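Local coordinates for TBC1 domain family member 22A (Homo sapiens, PDB 2QFZ), which may act as a GTPase-activating protein for Rab-family GTPases through the Rab-GAP TBC domain contained in this chain, at residues Asp111-Ser116 against Tyr146-Asp152; Met115-Leu120 against Thr155-Val159; Leu120-Val126 against Val174-Gly178. All coordinates share one frame; numbering follows the deposited sequence.

Contact 1: Asp111-Ser116 against Tyr146-Asp152; sequences DIPRMS and YVQGIND
D111-S116, from the last residue of helix 102-111 through a short 3-10 turn into the loop, runs alongside Y146-D152 at the start of helix 150-162, with CA atoms 7.3 Å apart for D111 and Q148 and 7.1 Å apart for I112 and N151. The carboxylate of D111 enters the angle between Y146 and Q148. Y146 OH donates to D111 OD2 at 2.6 Å, on the anti lone pair of that oxygen, the one turned away from OD1. OD2 thus lies at the ring edge, in its plane, although carboxylate and ring are turned 48° against each other. The chain of Q148 passes beside the same carboxylate; CG makes the nearest approach, 3.2 Å from D111 OD2, and the amide oxygen also lies alongside without a hydrogen bond. On the outer side, R114 NH1 stands 3.3 Å from D111 OD1. That oxygen lies well out of the guanidinium plane, leaving an electrostatic attraction with no N-H aimed at it. Q148 NE2 approaches the guanidinium in plane at the edge, 3.6 Å from R114 NH1.

Deeper down, I112 CD1 packs on N151 CB. N151 CG (chi1 63°) sits between its own backbone N and carbonyl carbon. From there OD1 accepts from G149 N at 2.8 Å, while ND2 makes a weak, nearly straight bond to M115 SD at 3.3 Å. D152 OD1 reaches S116 through two waters, one at S116 O and one at S116 N; its OD2 pairs with R256.

D111 and R114 fit the IxxDxxR signature of TBC domains, and Y146 and Q148 the YxQ signature. As in relatives, R114 and Q148 are therefore probably the arginine and glutamine fingers. D111, bonded to Y146 and charge-paired with R114, probably helps place the R114 guanidinium, while Q148 is packed alongside.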
loop_
_atom_site.group_PDB
_atom_site.type_symbol
_atom_site.label_atom_id
_atom_site.label_comp_id
_atom_site.label_asym_id
_atom_site.label_seq_id
_atom_site.Cartn_x
_atom_site.Cartn_y
_atom_site.Cartn_z
ATOM N N ASP A 111 -13.368 -12.518 -4.481
ATOM C CA ASP A 111 -12.690 -11.623 -3.541
ATOM C C ASP A 111 -13.128 -10.176 -3.659
ATOM O O ASP A 111 -13.410 -9.556 -2.643
ATOM C CB ASP A 111 -11.174 -11.679 -3.737
ATOM C CG ASP A 111 -10.568 -13.029 -3.320
ATOM O OD1 ASP A 111 -11.283 -13.862 -2.698
ATOM O OD2 ASP A 111 -9.382 -13.242 -3.637
ATOM N N ILE A 112 -13.172 -9.639 -4.884
ATOM C CA ILE A 112 -13.431 -8.203 -5.052
ATOM C C ILE A 112 -14.727 -7.802 -4.385
ATOM O O ILE A 112 -14.700 -6.934 -3.517
ATOM C CB ILE A 112 -13.343 -7.682 -6.548
ATOM C CG1 ILE A 112 -11.922 -7.809 -7.086
ATOM C CG2 ILE A 112 -13.844 -6.231 -6.668
ATOM C CD1 ILE A 112 -10.854 -7.957 -6.051
ATOM N N PRO A 113 -15.869 -8.432 -4.768
ATOM C CA PRO A 113 -17.174 -8.108 -4.153
ATOM C C PRO A 113 -17.266 -8.024 -2.633
ATOM O O PRO A 113 -18.118 -7.299 -2.137
ATOM C CB PRO A 113 -18.077 -9.207 -4.691
ATOM C CG PRO A 113 -17.552 -9.413 -6.076
ATOM C CD PRO A 113 -16.049 -9.414 -5.852
ATOM N N ARG A 114 -16.401 -8.717 -1.905
ATOM C CA ARG A 114 -16.471 -8.742 -0.438
ATOM C C ARG A 114 -15.283 -8.050 0.237
ATOM O O ARG A 114 -15.057 -8.247 1.443
ATOM C CB ARG A 114 -16.529 -10.191 0.107
ATOM C CG ARG A 114 -17.033 -11.316 -0.838
ATOM C CD ARG A 114 -16.397 -12.686 -0.457
ATOM N NE ARG A 114 -14.950 -12.550 -0.272
ATOM C CZ ARG A 114 -14.106 -13.539 0.033
ATOM N NH1 ARG A 114 -12.801 -13.244 0.195
ATOM N NH2 ARG A 114 -14.536 -14.806 0.163
ATOM N N MET A 115 -14.511 -7.260 -0.510
ATOM C CA MET A 115 -13.353 -6.580 0.084
ATOM C C MET A 115 -13.768 -5.216 0.674
ATOM O O MET A 115 -14.887 -4.749 0.478
ATOM C CB MET A 115 -12.190 -6.460 -0.931
ATOM C CG MET A 115 -12.299 -5.331 -1.911
ATOM S SD MET A 115 -11.090 -5.444 -3.247
ATOM C CE MET A 115 -9.786 -4.388 -2.595
ATOM N N SER A 116 -12.849 -4.606 1.414
ATOM C CA SER A 116 -13.083 -3.341 2.092
ATOM C C SER A 116 -12.400 -2.207 1.308
ATOM O O SER A 116 -11.411 -2.457 0.610
ATOM C CB SER A 116 -12.558 -3.444 3.541
ATOM O OG SER A 116 -12.064 -2.202 4.022
ATOM N N TYR A 146 -2.957 -14.327 -9.927
ATOM C CA TYR A 146 -3.684 -13.606 -8.907
ATOM C C TYR A 146 -3.420 -14.235 -7.550
ATOM O O TYR A 146 -3.602 -15.433 -7.380
ATOM C CB TYR A 146 -5.186 -13.594 -9.184
ATOM C CG TYR A 146 -5.964 -12.994 -8.039
ATOM C CD1 TYR A 146 -5.831 -11.653 -7.719
ATOM C CD2 TYR A 146 -6.824 -13.767 -7.270
ATOM C CE1 TYR A 146 -6.509 -11.096 -6.642
ATOM C CE2 TYR A 146 -7.495 -13.230 -6.220
ATOM C CZ TYR A 146 -7.347 -11.886 -5.909
ATOM O OH TYR A 146 -8.044 -11.328 -4.850
ATOM N N VAL A 147 -2.980 -13.428 -6.592
ATOM C CA VAL A 147 -2.841 -13.897 -5.191
ATOM C C VAL A 147 -3.730 -13.015 -4.312
ATOM O O VAL A 147 -3.569 -11.827 -4.332
ATOM C CB VAL A 147 -1.361 -13.800 -4.729
ATOM C CG1 VAL A 147 -1.156 -14.469 -3.359
ATOM C CG2 VAL A 147 -0.445 -14.424 -5.760
ATOM N N GLN A 148 -4.665 -13.568 -3.538
ATOM C CA GLN A 148 -5.472 -12.688 -2.654
ATOM C C GLN A 148 -4.567 -11.842 -1.747
ATOM O O GLN A 148 -3.563 -12.338 -1.219
ATOM C CB GLN A 148 -6.482 -13.474 -1.811
ATOM C CG GLN A 148 -7.532 -12.570 -1.150
ATOM C CD GLN A 148 -8.583 -13.360 -0.349
ATOM O OE1 GLN A 148 -8.795 -14.559 -0.587
ATOM N NE2 GLN A 148 -9.245 -12.680 0.602
ATOM N N GLY A 149 -4.912 -10.562 -1.589
ATOM C CA GLY A 149 -4.005 -9.579 -0.959
ATOM C C GLY A 149 -3.549 -8.498 -1.937
ATOM O O GLY A 149 -3.546 -7.293 -1.602
ATOM N N ILE A 150 -3.175 -8.900 -3.156
ATOM C CA ILE A 150 -2.864 -7.904 -4.190
ATOM C C ILE A 150 -4.084 -7.017 -4.510
ATOM O O ILE A 150 -3.915 -5.862 -4.844
ATOM C CB ILE A 150 -2.355 -8.506 -5.497
ATOM C CG1 ILE A 150 -1.088 -9.299 -5.273
ATOM C CG2 ILE A 150 -2.061 -7.392 -6.548
ATOM C CD1 ILE A 150 -0.498 -9.802 -6.571
ATOM N N ASN A 151 -5.298 -7.546 -4.385
ATOM C CA ASN A 151 -6.518 -6.745 -4.592
ATOM C C ASN A 151 -6.597 -5.493 -3.707
ATOM O O ASN A 151 -7.065 -4.451 -4.151
ATOM C CB ASN A 151 -7.786 -7.644 -4.415
ATOM C CG ASN A 151 -7.917 -8.217 -3.017
ATOM O OD1 ASN A 151 -7.063 -8.971 -2.561
ATOM N ND2 ASN A 151 -8.985 -7.840 -2.319
ATOM N N ASP A 152 -6.130 -5.597 -2.455
ATOM C CA ASP A 152 -6.055 -4.437 -1.532
ATOM C C ASP A 152 -5.084 -3.331 -2.016
ATOM O O ASP A 152 -5.318 -2.120 -1.819
ATOM C CB ASP A 152 -5.575 -4.878 -0.131
ATOM C CG ASP A 152 -6.716 -5.257 0.825
ATOM O OD1 ASP A 152 -7.893 -4.870 0.595
ATOM O OD2 ASP A 152 -6.403 -5.926 1.850
HETATM O O HOH W 1 -8.764 -2.233 0.033
HETATM O O HOH W 2 -9.988 -6.031 1.428
#

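Contact 2: Met115-Leu120 against Thr155-Val159; sequences MSPEAL and TPFFV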
loop_
_atom_site.group_PDB
_atom_site.type_symbol
_atom_site.label_atom_id
_atom_site.label_comp_id
_atom_site.label_asym_id
_atom_site.label_seq_id
_atom_site.Cartn_x
_atom_site.Cartn_y
_atom_site.Cartn_z
ATOM N N MET A 115 -14.511 -7.260 -0.510
ATOM C CA MET A 115 -13.353 -6.580 0.084
ATOM C C MET A 115 -13.768 -5.216 0.674
ATOM O O MET A 115 -14.887 -4.749 0.478
ATOM C CB MET A 115 -12.190 -6.460 -0.931
ATOM C CG MET A 115 -12.299 -5.331 -1.911
ATOM S SD MET A 115 -11.090 -5.444 -3.247
ATOM C CE MET A 115 -9.786 -4.388 -2.595
ATOM N N SER A 116 -12.849 -4.606 1.414
ATOM C CA SER A 116 -13.083 -3.341 2.092
ATOM C C SER A 116 -12.400 -2.207 1.308
ATOM O O SER A 116 -11.411 -2.457 0.610
ATOM C CB SER A 116 -12.558 -3.444 3.541
ATOM O OG SER A 116 -12.064 -2.202 4.022
ATOM N N PRO A 117 -12.916 -0.958 1.404
ATOM C CA PRO A 117 -14.133 -0.494 2.086
ATOM C C PRO A 117 -15.396 -0.712 1.254
ATOM O O PRO A 117 -15.408 -0.430 0.052
ATOM C CB PRO A 117 -13.858 1.000 2.298
ATOM C CG PRO A 117 -12.391 1.198 1.868
ATOM C CD PRO A 117 -12.173 0.185 0.850
ATOM N N GLU A 118 -16.442 -1.218 1.902
ATOM C CA GLU A 118 -17.639 -1.735 1.216
ATOM C C GLU A 118 -18.468 -0.672 0.454
ATOM O O GLU A 118 -19.022 -0.958 -0.603
ATOM C CB GLU A 118 -18.542 -2.476 2.217
ATOM N N ALA A 119 -18.544 0.541 0.978
ATOM C CA ALA A 119 -19.305 1.606 0.314
ATOM C C ALA A 119 -18.728 1.936 -1.076
ATOM O O ALA A 119 -19.469 2.183 -2.008
ATOM C CB ALA A 119 -19.336 2.840 1.182
ATOM N N LEU A 120 -17.400 1.922 -1.201
ATOM C CA LEU A 120 -16.736 2.159 -2.487
ATOM C C LEU A 120 -16.911 0.967 -3.445
ATOM O O LEU A 120 -17.372 1.127 -4.583
ATOM C CB LEU A 120 -15.247 2.446 -2.225
ATOM C CG LEU A 120 -14.315 2.748 -3.380
ATOM C CD1 LEU A 120 -14.600 4.103 -3.990
ATOM C CD2 LEU A 120 -12.901 2.648 -2.844
ATOM N N THR A 155 -6.527 -0.289 -3.975
ATOM C CA THR A 155 -7.414 0.734 -3.360
ATOM C C THR A 155 -6.773 2.104 -3.063
ATOM O O THR A 155 -7.374 3.125 -3.342
ATOM C CB THR A 155 -8.106 0.159 -2.078
ATOM O OG1 THR A 155 -8.633 -1.139 -2.388
ATOM C CG2 THR A 155 -9.214 1.078 -1.549
ATOM N N PRO A 156 -5.563 2.145 -2.470
ATOM C CA PRO A 156 -5.025 3.465 -2.226
ATOM C C PRO A 156 -4.716 4.292 -3.495
ATOM O O PRO A 156 -4.994 5.482 -3.533
ATOM C CB PRO A 156 -3.762 3.164 -1.426
ATOM C CG PRO A 156 -4.040 1.803 -0.856
ATOM C CD PRO A 156 -4.683 1.109 -1.923
ATOM N N PHE A 157 -4.158 3.678 -4.522
ATOM C CA PHE A 157 -3.935 4.403 -5.776
ATOM C C PHE A 157 -5.287 4.934 -6.358
ATOM O O PHE A 157 -5.416 6.079 -6.740
ATOM C CB PHE A 157 -3.201 3.495 -6.754
ATOM C CG PHE A 157 -1.822 3.133 -6.316
ATOM C CD1 PHE A 157 -0.833 4.096 -6.277
ATOM C CD2 PHE A 157 -1.507 1.852 -5.939
ATOM C CE1 PHE A 157 0.469 3.785 -5.889
ATOM C CE2 PHE A 157 -0.196 1.534 -5.536
ATOM C CZ PHE A 157 0.783 2.500 -5.529
ATOM N N PHE A 158 -6.303 4.103 -6.343
ATOM C CA PHE A 158 -7.538 4.431 -7.017
ATOM C C PHE A 158 -8.227 5.566 -6.264
ATOM O O PHE A 158 -8.690 6.519 -6.871
ATOM C CB PHE A 158 -8.454 3.193 -7.139
ATOM C CG PHE A 158 -9.818 3.509 -7.702
ATOM C CD1 PHE A 158 -10.026 3.543 -9.097
ATOM C CD2 PHE A 158 -10.879 3.824 -6.847
ATOM C CE1 PHE A 158 -11.314 3.861 -9.622
ATOM C CE2 PHE A 158 -12.143 4.165 -7.345
ATOM C CZ PHE A 158 -12.368 4.165 -8.733
ATOM N N VAL A 159 -8.275 5.466 -4.931
ATOM C CA VAL A 159 -8.932 6.474 -4.115
ATOM C C VAL A 159 -8.182 7.803 -4.197
ATOM O O VAL A 159 -8.788 8.832 -4.408
ATOM C CB VAL A 159 -9.124 5.986 -2.650
ATOM C CG1 VAL A 159 -9.406 7.155 -1.728
ATOM C CG2 VAL A 159 -10.231 4.925 -2.600
HETATM O O HOH W 1 -8.764 -2.233 0.033
#
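L120 points its two methyl branches at helix 150-162 in different directions, and these branches carry most of the apolar contact. With CG anti to the backbone N (chi1 -179°), the side chain carries its branch point toward helix 150-162. CD2 then meets V159 CG2 at 3.5 Å, the two side chains meeting at a slant. CD1 reaches the rim of the F158 ring, 4.2 Å from CE2 and near the ring plane, so leucine methyl and phenylalanine meet at the edge and not over a face. The same ring stands edge-to-face with F130 of helix 124-140, which fixes its setting from another direction.

T155 comes one turn earlier on the helix and is split between two environments. Its CG2 slides past the ring of P117, with P117 CD 3.9 Å away, whereas OG1 has M115 CE at 3.5 Å and donates to a water at 2.7 Å. That water in turn donates to S116 O, bridging loop and helix where no direct hydrogen bond is made.

The contact lies within the all-helical TBC fold, where it seats the short helix 118-121 against helix 150-162. Both elements are shaped by proline. P117, preceded by a cis peptide bond, occupies the N-cap position of the short helix; P156, lacking an N-H, leaves the long helix kinked where its N makes no bond to the preceding turn. Regular bonding is present just beyond, V159 N donating to T155 O at 3.0 Å. L260 of helix 260-270 touches both P117 and T155.

Contact 3: Leu120-Val126 against Val174-Gly178; sequences LILQPKV and VDVSG
The N-cap residue of helix 124-140, Q123, joins the turn after helix 118-121 to V174-G178, part of the loop that leads to helix 181-200. Its side-chain amide pairs with the edge of the loop backbone through two hydrogen bonds of 2.8 Å each. V176 N donates to Q123 OE1 almost straight, at 172°, and Q123 NE2 donates to V174 O at a more bent 150°. Both acceptors are used on a lone pair in the carbonyl plane, so the amide lies along the peptide edge much as a neighbouring peptide group would. An extended chain beyond CG brings it that far from the helix start. Q123 NE2 also bonds weakly to A119 O, which ties the amide also to the preceding short helix 118-121.

Apolar groups flank this polar pairing. L120 CD1 rests 3.6 Å from V174 CG1. V126 CG2 and V176 CG2 lie 3.4 Å apart, a close methyl-methyl approach. I162 of helix 150-162 touches both V174 and V176.

Within the loop, D175 turns its carboxylate back on the chain. OD1 accepts from S177 N at 3.0 Å and OD2 from S177 OG at 2.7 Å, both approaching from above the carboxylate plane. D175 OD1 comes 3.1 Å from Q123 OE1 without bonding, since both are acceptors; the carboxylate stands 84° from the amide plane. D175 with S177 thus forms an Asx turn, and the Q123 amide bonded to V174 O and V176 N is a two-point side-chain-to-backbone pairing, holding V174-V176 of the loop against the start of helix 124-140.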
loop_
_atom_site.group_PDB
_atom_site.type_symbol
_atom_site.label_atom_id
_atom_site.label_comp_id
_atom_site.label_asym_id
_atom_site.label_seq_id
_atom_site.Cartn_x
_atom_site.Cartn_y
_atom_site.Cartn_z
ATOM N N LEU A 120 -17.400 1.922 -1.201
ATOM C CA LEU A 120 -16.736 2.159 -2.487
ATOM C C LEU A 120 -16.911 0.967 -3.445
ATOM O O LEU A 120 -17.372 1.127 -4.583
ATOM C CB LEU A 120 -15.247 2.446 -2.225
ATOM C CG LEU A 120 -14.315 2.748 -3.380
ATOM C CD1 LEU A 120 -14.600 4.103 -3.990
ATOM C CD2 LEU A 120 -12.901 2.648 -2.844
ATOM N N ILE A 121 -16.564 -0.227 -2.957
ATOM C CA ILE A 121 -16.547 -1.447 -3.762
ATOM C C ILE A 121 -17.923 -1.803 -4.291
ATOM O O ILE A 121 -18.051 -2.322 -5.405
ATOM C CB ILE A 121 -16.006 -2.693 -2.951
ATOM C CG1 ILE A 121 -14.565 -2.476 -2.485
ATOM C CG2 ILE A 121 -16.058 -3.965 -3.796
ATOM C CD1 ILE A 121 -13.559 -2.403 -3.629
ATOM N N LEU A 122 -18.955 -1.540 -3.497
ATOM C CA LEU A 122 -20.309 -1.884 -3.895
ATOM C C LEU A 122 -20.811 -1.002 -5.050
ATOM O O LEU A 122 -21.765 -1.375 -5.721
ATOM C CB LEU A 122 -21.260 -1.807 -2.697
ATOM C CG LEU A 122 -21.088 -2.948 -1.685
ATOM C CD1 LEU A 122 -21.925 -2.680 -0.440
ATOM C CD2 LEU A 122 -21.451 -4.298 -2.331
ATOM N N GLN A 123 -20.172 0.150 -5.280
ATOM C CA GLN A 123 -20.469 0.950 -6.476
ATOM C C GLN A 123 -20.060 0.120 -7.696
ATOM O O GLN A 123 -18.906 -0.266 -7.802
ATOM C CB GLN A 123 -19.764 2.297 -6.434
ATOM C CG GLN A 123 -20.247 3.199 -5.281
ATOM C CD GLN A 123 -19.530 4.538 -5.221
ATOM O OE1 GLN A 123 -19.248 5.145 -6.250
ATOM N NE2 GLN A 123 -19.242 5.011 -4.009
ATOM N N PRO A 124 -21.014 -0.170 -8.618
ATOM C CA PRO A 124 -20.823 -1.271 -9.601
ATOM C C PRO A 124 -19.730 -1.019 -10.654
ATOM O O PRO A 124 -19.187 -1.978 -11.259
ATOM C CB PRO A 124 -22.199 -1.384 -10.292
ATOM C CG PRO A 124 -23.154 -0.491 -9.474
ATOM C CD PRO A 124 -22.282 0.554 -8.850
ATOM N N LYS A 125 -19.426 0.255 -10.873
ATOM C CA LYS A 125 -18.347 0.639 -11.778
ATOM C C LYS A 125 -16.973 0.421 -11.107
ATOM O O LYS A 125 -15.984 0.208 -11.801
ATOM C CB LYS A 125 -18.511 2.084 -12.219
ATOM C CG LYS A 125 -19.947 2.451 -12.654
ATOM N N VAL A 126 -16.917 0.476 -9.777
ATOM C CA VAL A 126 -15.654 0.296 -9.045
ATOM C C VAL A 126 -15.257 -1.185 -9.104
ATOM O O VAL A 126 -14.081 -1.524 -9.334
ATOM C CB VAL A 126 -15.713 0.785 -7.567
ATOM C CG1 VAL A 126 -14.365 0.587 -6.889
ATOM C CG2 VAL A 126 -16.142 2.303 -7.455
ATOM N N VAL A 174 -16.658 8.929 -0.812
ATOM C CA VAL A 174 -16.165 8.786 -2.202
ATOM C C VAL A 174 -17.204 8.151 -3.159
ATOM O O VAL A 174 -17.361 6.919 -3.218
ATOM C CB VAL A 174 -14.799 8.023 -2.274
ATOM C CG1 VAL A 174 -14.413 7.704 -3.734
ATOM C CG2 VAL A 174 -13.689 8.849 -1.585
ATOM N N ASP A 175 -17.904 9.014 -3.904
ATOM C CA ASP A 175 -18.828 8.568 -4.934
ATOM C C ASP A 175 -18.189 8.735 -6.321
ATOM O O ASP A 175 -17.724 9.804 -6.667
ATOM C CB ASP A 175 -20.140 9.347 -4.848
ATOM C CG ASP A 175 -21.247 8.764 -5.747
ATOM O OD1 ASP A 175 -21.060 7.683 -6.357
ATOM O OD2 ASP A 175 -22.320 9.399 -5.843
ATOM N N VAL A 176 -18.189 7.653 -7.092
ATOM C CA VAL A 176 -17.644 7.602 -8.442
ATOM C C VAL A 176 -18.686 8.051 -9.502
ATOM O O VAL A 176 -18.333 8.286 -10.648
ATOM C CB VAL A 176 -17.174 6.113 -8.767
ATOM C CG1 VAL A 176 -16.645 5.966 -10.192
ATOM C CG2 VAL A 176 -16.124 5.644 -7.760
ATOM N N SER A 177 -19.963 8.165 -9.119
ATOM C CA SER A 177 -21.067 8.308 -10.112
ATOM C C SER A 177 -20.959 9.512 -11.076
ATOM O O SER A 177 -21.378 9.415 -12.234
ATOM C CB SER A 177 -22.452 8.289 -9.415
ATOM O OG SER A 177 -22.613 9.401 -8.544
ATOM N N GLY A 178 -20.383 10.621 -10.617
ATOM C CA GLY A 178 -20.263 11.841 -11.445
ATOM C C GLY A 178 -19.090 11.923 -12.427
ATOM O O GLY A 178 -19.078 12.790 -13.305
#

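In the fold
The contacts follow one another along D111-V126, the stretch linking helix 102-111 to helix 124-140. Centres of contacts 1 and 2 lie about 10 Å apart, and those of contacts 2 and 3 about 9 Å apart; contacts 1 and 3 are about 16 Å apart. Contact 1 holds the probable finger residues, so contact 3 is remote from that site. M115 and S116 belong to contacts 1 and 2, whose segments share one water linking S116, D152 and T155. L120 joins contacts 2 and 3, where F158 CZ also packs 4.2 Å from V176 CG2. I121 of contact 3 reaches back, its CD1 3.6 Å from M115 CG.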